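Local coordinates for AncCDT-1 (Synthetic construct, PDB 5T0W), which binds arginine as an ancestral amino acid-binding protein of the periplasmic solute-binding type, a reconstructed precursor of cyclohexadienyl dehydratase, at residues T143-Q146 / A147-F151; L228-M231 / K232-T236. All blocks are in the same frame, centred on the assembly; numbering follows the deposited sequence.

Contact 1: residues T143-Q146 / A147-F151. With ARG (arginine), chain E.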
loop_
_atom_site.group_PDB
_atom_site.type_symbol
_atom_site.label_atom_id
_atom_site.label_comp_id
_atom_site.label_asym_id
_atom_site.label_seq_id
_atom_site.Cartn_x
_atom_site.Cartn_y
_atom_site.Cartn_z
ATOM N N THR A 143 6.666 -2.285 4.602
ATOM C CA THR A 143 7.861 -1.464 4.795
ATOM C C THR A 143 7.853 -0.807 6.188
ATOM O O THR A 143 8.914 -0.485 6.721
ATOM C CB THR A 143 8.039 -0.374 3.704
ATOM O OG1 THR A 143 6.907 0.503 3.688
ATOM C CG2 THR A 143 8.180 -0.995 2.346
ATOM N N SER A 144 6.677 -0.648 6.778
ATOM C CA SER A 144 6.594 -0.133 8.112
ATOM C C SER A 144 7.169 -1.156 9.107
ATOM O O SER A 144 7.821 -0.777 10.079
ATOM C CB SER A 144 5.142 0.241 8.441
ATOM O OG SER A 144 4.605 1.151 7.497
ATOM N N GLU A 145 6.896 -2.445 8.892
ATOM C CA GLU A 145 7.492 -3.492 9.736
ATOM C C GLU A 145 9.000 -3.387 9.658
ATOM O O GLU A 145 9.671 -3.409 10.678
ATOM C CB GLU A 145 7.094 -4.907 9.296
ATOM C CG GLU A 145 7.612 -6.010 10.220
ATOM C CD GLU A 145 7.403 -7.396 9.680
ATOM O OE1 GLU A 145 6.932 -7.540 8.526
ATOM O OE2 GLU A 145 7.733 -8.368 10.420
ATOM N N GLN A 146 9.504 -3.301 8.432
ATOM C CA GLN A 146 10.913 -3.257 8.204
ATOM C C GLN A 146 11.485 -2.015 8.894
ATOM O O GLN A 146 12.547 -2.084 9.505
ATOM C CB GLN A 146 11.290 -3.224 6.695
ATOM C CG GLN A 146 12.581 -4.018 6.364
ATOM C CD GLN A 146 13.502 -3.401 5.279
ATOM O OE1 GLN A 146 13.212 -3.450 4.070
ATOM N NE2 GLN A 146 14.642 -2.866 5.715
ATOM N N ALA A 147 10.814 -0.878 8.751
ATOM C CA ALA A 147 11.334 0.371 9.276
ATOM C C ALA A 147 11.415 0.281 10.774
ATOM O O ALA A 147 12.406 0.705 11.369
ATOM C CB ALA A 147 10.452 1.536 8.870
ATOM N N ALA A 148 10.388 -0.287 11.388
ATOM C CA ALA A 148 10.381 -0.444 12.832
ATOM C C ALA A 148 11.431 -1.412 13.317
ATOM O O ALA A 148 12.039 -1.202 14.361
ATOM C CB ALA A 148 8.986 -0.868 13.327
ATOM N N LYS A 149 11.603 -2.514 12.606
ATOM C CA LYS A 149 12.524 -3.527 13.081
ATOM C C LYS A 149 13.984 -3.058 13.007
ATOM O O LYS A 149 14.748 -3.267 13.953
ATOM C CB LYS A 149 12.289 -4.850 12.384
ATOM C CG LYS A 149 11.033 -5.555 12.841
ATOM C CD LYS A 149 10.951 -6.975 12.293
ATOM C CE LYS A 149 9.831 -7.782 12.971
ATOM N NZ LYS A 149 9.776 -9.186 12.489
ATOM N N GLU A 150 14.312 -2.311 11.956
ATOM C CA GLU A 150 15.625 -1.735 11.785
ATOM C C GLU A 150 15.859 -0.572 12.774
ATOM O O GLU A 150 16.883 -0.540 13.456
ATOM C CB GLU A 150 15.806 -1.285 10.324
ATOM C CG GLU A 150 17.243 -1.313 9.821
ATOM C CD GLU A 150 17.351 -1.034 8.333
ATOM O OE1 GLU A 150 18.391 -0.503 7.887
ATOM O OE2 GLU A 150 16.389 -1.341 7.612
ATOM N N PHE A 151 14.911 0.361 12.865
ATOM C CA PHE A 151 15.134 1.644 13.561
ATOM C C PHE A 151 14.566 1.719 14.985
ATOM O O PHE A 151 14.677 2.755 15.654
ATOM C CB PHE A 151 14.625 2.766 12.634
ATOM C CG PHE A 151 15.253 2.683 11.254
ATOM C CD1 PHE A 151 16.643 2.750 11.120
ATOM C CD2 PHE A 151 14.480 2.447 10.102
ATOM C CE1 PHE A 151 17.254 2.627 9.880
ATOM C CE2 PHE A 151 15.092 2.331 8.861
ATOM C CZ PHE A 151 16.482 2.422 8.752
HETATM N N ARG E . 3.517 0.641 1.215
HETATM C CA ARG E . 3.774 -0.429 2.188
HETATM C C ARG E . 4.413 -1.553 1.463
HETATM O O ARG E . 4.978 -2.422 2.128
HETATM C CB ARG E . 2.494 -0.915 2.801
HETATM C CG ARG E . 1.612 -1.574 1.781
HETATM C CD ARG E . 0.428 -2.284 2.434
HETATM N NE ARG E . -0.675 -2.363 1.491
HETATM C CZ ARG E . -1.798 -3.024 1.721
HETATM N NH1 ARG E . -2.779 -3.024 0.809
HETATM N NH2 ARG E . -1.949 -3.676 2.866
HETATM O OXT ARG E . 4.349 -1.606 0.218
#

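Contact 2: residues L228-M231 / K232-T236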
loop_
_atom_site.group_PDB
_atom_site.type_symbol
_atom_site.label_atom_id
_atom_site.label_comp_id
_atom_site.label_asym_id
_atom_site.label_seq_id
_atom_site.Cartn_x
_atom_site.Cartn_y
_atom_site.Cartn_z
ATOM N N LEU A 228 0.394 4.456 -17.940
ATOM C CA LEU A 228 0.599 5.343 -16.838
ATOM C C LEU A 228 1.118 6.651 -17.369
ATOM O O LEU A 228 0.626 7.715 -17.009
ATOM C CB LEU A 228 1.604 4.722 -15.860
ATOM C CG LEU A 228 1.907 5.497 -14.584
ATOM C CD1 LEU A 228 0.625 5.814 -13.809
ATOM C CD2 LEU A 228 2.877 4.691 -13.727
ATOM N N LYS A 229 2.132 6.580 -18.214
ATOM C CA LYS A 229 2.697 7.762 -18.867
ATOM C C LYS A 229 1.601 8.630 -19.477
ATOM O O LYS A 229 1.554 9.833 -19.290
ATOM C CB LYS A 229 3.651 7.285 -19.948
ATOM C CG LYS A 229 4.802 8.194 -20.257
ATOM C CD LYS A 229 5.680 7.536 -21.292
ATOM C CE LYS A 229 6.606 6.390 -20.744
ATOM N NZ LYS A 229 8.065 6.733 -20.804
ATOM N N GLN A 230 0.714 7.976 -20.206
ATOM C CA GLN A 230 -0.423 8.617 -20.856
ATOM C C GLN A 230 -1.335 9.354 -19.872
ATOM O O GLN A 230 -1.796 10.435 -20.174
ATOM C CB GLN A 230 -1.220 7.577 -21.674
ATOM C CG GLN A 230 -2.503 8.086 -22.316
ATOM C CD GLN A 230 -2.256 9.149 -23.343
ATOM O OE1 GLN A 230 -1.210 9.164 -23.999
ATOM N NE2 GLN A 230 -3.178 10.102 -23.448
ATOM N N MET A 231 -1.620 8.758 -18.730
ATOM C CA MET A 231 -2.544 9.355 -17.769
ATOM C C MET A 231 -1.971 10.565 -17.065
ATOM O O MET A 231 -2.708 11.459 -16.652
ATOM C CB MET A 231 -2.946 8.322 -16.723
ATOM C CG MET A 231 -3.935 7.290 -17.216
ATOM S SD MET A 231 -4.413 6.314 -15.774
ATOM C CE MET A 231 -5.886 7.180 -15.231
ATOM N N LYS A 232 -0.658 10.577 -16.901
ATOM C CA LYS A 232 0.035 11.715 -16.323
ATOM C C LYS A 232 0.153 12.846 -17.303
ATOM O O LYS A 232 0.184 14.020 -16.904
ATOM C CB LYS A 232 1.433 11.332 -15.876
ATOM C CG LYS A 232 1.430 10.302 -14.759
ATOM C CD LYS A 232 2.725 10.319 -13.984
ATOM C CE LYS A 232 2.692 9.294 -12.882
ATOM N NZ LYS A 232 3.861 9.434 -11.996
ATOM N N LYS A 233 0.170 12.504 -18.588
ATOM C CA LYS A 233 0.213 13.495 -19.659
ATOM C C LYS A 233 -1.123 14.210 -19.875
ATOM O O LYS A 233 -1.145 15.409 -20.167
ATOM C CB LYS A 233 0.610 12.811 -20.960
ATOM C CG LYS A 233 0.805 13.735 -22.166
ATOM C CD LYS A 233 0.608 12.929 -23.435
ATOM C CE LYS A 233 1.243 13.526 -24.619
ATOM N NZ LYS A 233 1.459 14.973 -24.492
ATOM N N ASP A 234 -2.232 13.482 -19.757
ATOM C CA ASP A 234 -3.530 13.979 -20.267
ATOM C C ASP A 234 -4.507 14.413 -19.178
ATOM O O ASP A 234 -5.709 14.484 -19.411
ATOM C CB ASP A 234 -4.169 12.905 -21.160
ATOM C CG ASP A 234 -4.604 11.691 -20.391
ATOM O OD1 ASP A 234 -4.451 11.726 -19.157
ATOM O OD2 ASP A 234 -5.141 10.729 -21.003
ATOM N N GLY A 235 -3.995 14.654 -17.975
ATOM C CA GLY A 235 -4.808 15.135 -16.865
ATOM C C GLY A 235 -5.537 14.092 -16.043
ATOM O O GLY A 235 -5.937 14.386 -14.913
ATOM N N THR A 236 -5.688 12.876 -16.570
ATOM C CA THR A 236 -6.505 11.833 -15.931
ATOM C C THR A 236 -5.957 11.406 -14.586
ATOM O O THR A 236 -6.737 11.100 -13.670
ATOM C CB THR A 236 -6.574 10.534 -16.752
ATOM O OG1 THR A 236 -5.816 10.670 -17.947
ATOM C CG2 THR A 236 -8.010 10.177 -17.102
#

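Contact 1: residues T143-Q146 / A147-F151
Glu145 swings CG opposite its own backbone N (chi1 -176°), while Lys149, one turn further on, turns CG away from its carbonyl carbon (chi1 -73°); both chains then run out extended, side by side and pointing the same way. They end in a salt bridge, with Lys149 NZ 3.0 Å from Glu145 OE2. The ammonium comes in on the anti side of that oxygen, 21° out of the carboxylate plane. The methylenes follow the charges: Lys149 CE lies 4.0 Å from Glu145 CG. The other carboxylate oxygen, OE1, accepts from the backbone N of Gly141, just ahead of the helix, so the group is held at both oxygens. With an alanine in place of Glu145, the Gly141 amide would probably lose its side-chain acceptor and the Lys149 ammonium its carboxylate mate.

Next along the helix, Gln146 and Glu150 also lie alongside each other, amide and carboxylate nearly coplanar. Their bond, Gln146 NE2 to Glu150 OE2 at 3.0 Å, is weak because the N-H points poorly at the oxygen. Helix 143-151 is the crossover of a beta-alpha-beta unit, following strand 135-139 and leading to strand 156-160. Ala148 faces that second strand at Ile157, and Ser144 OG is hydrogen-bonded to Gln111 OE1. Backbone bonds four residues apart join the two halves, among them Ala148 N to Ser144 O at 2.9 Å.

At the first turn Thr143 N donates to O of the bound arginine, 3.0 Å away, and Thr143 CG2 approaches the same oxygen at 3.5 Å. The positive end of the helix dipole probably favours the ligand's carboxylate there, which Thr91 N and Arg96 NH2 also hold.

Contact 2: residues L228-M231 / K232-T236
Gln230 meets Asp234 from above the carboxylate plane, an uncommon approach: its NE2 donates to Asp234 OD2 at 3.2 Å from a position 45° out of that plane. Amide and carboxylate stand almost perpendicular, and the two side chains cross at about a right angle. The bend at chi2 of Gln230 (64°) carries its amide along the helix toward the aspartate, whose own backbone N makes a weak bond to Gln230 O.

Asp234 is where the chain leaves helical geometry. Its OD1 lies 3.1 Å from Thr236 N and accepts from it, although the modelled place of that oxygen is less sure. Between them Gly235 has a positive phi (85°), where a CB would run into the carbonyl O of Asp234.

Beside the turn Met231, bent at chi3, brings CE to 3.7 Å from Thr236 CB, and its side chain also packs on Leu52 and Ala55 of helix 48-60. A backbone bond between Met231 and Tyr237 joins the two helices as well. Lys232 leaves the helix at about a right angle to Met231, extended, its CE 4.2 Å from Leu228 CD1 and its ammonium placed for a cation-pi contact with Tyr237. The Asp234 OD1 to Thr236 N bond fits an Asx turn, here at the joint between two consecutive helices, with Asp234 the first residue beyond helix 218-233 and Gly235 at the N-cap position of helix 236-245.

In the fold
Contact 1 comes first along the chain and is complete before contact 2 begins. Their centres are 33 Å apart, on opposite sides of the chain's centre, and their nearest atoms stay about 18 Å from each other. Helix 143-151 belongs to the part built round the mixed sheet with strands 135-139 and 156-160. The 228-236 junction packs instead on helix 48-60, which in sequence comes between strands 24-29 and 63-68, neighbours in the parallel sheet. This fits the two-lobed fold of periplasmic binding proteins, with arginine between the lobes: contact 1 reaches the ligand directly, whereas contact 2 belongs to the outlying C-terminal helices.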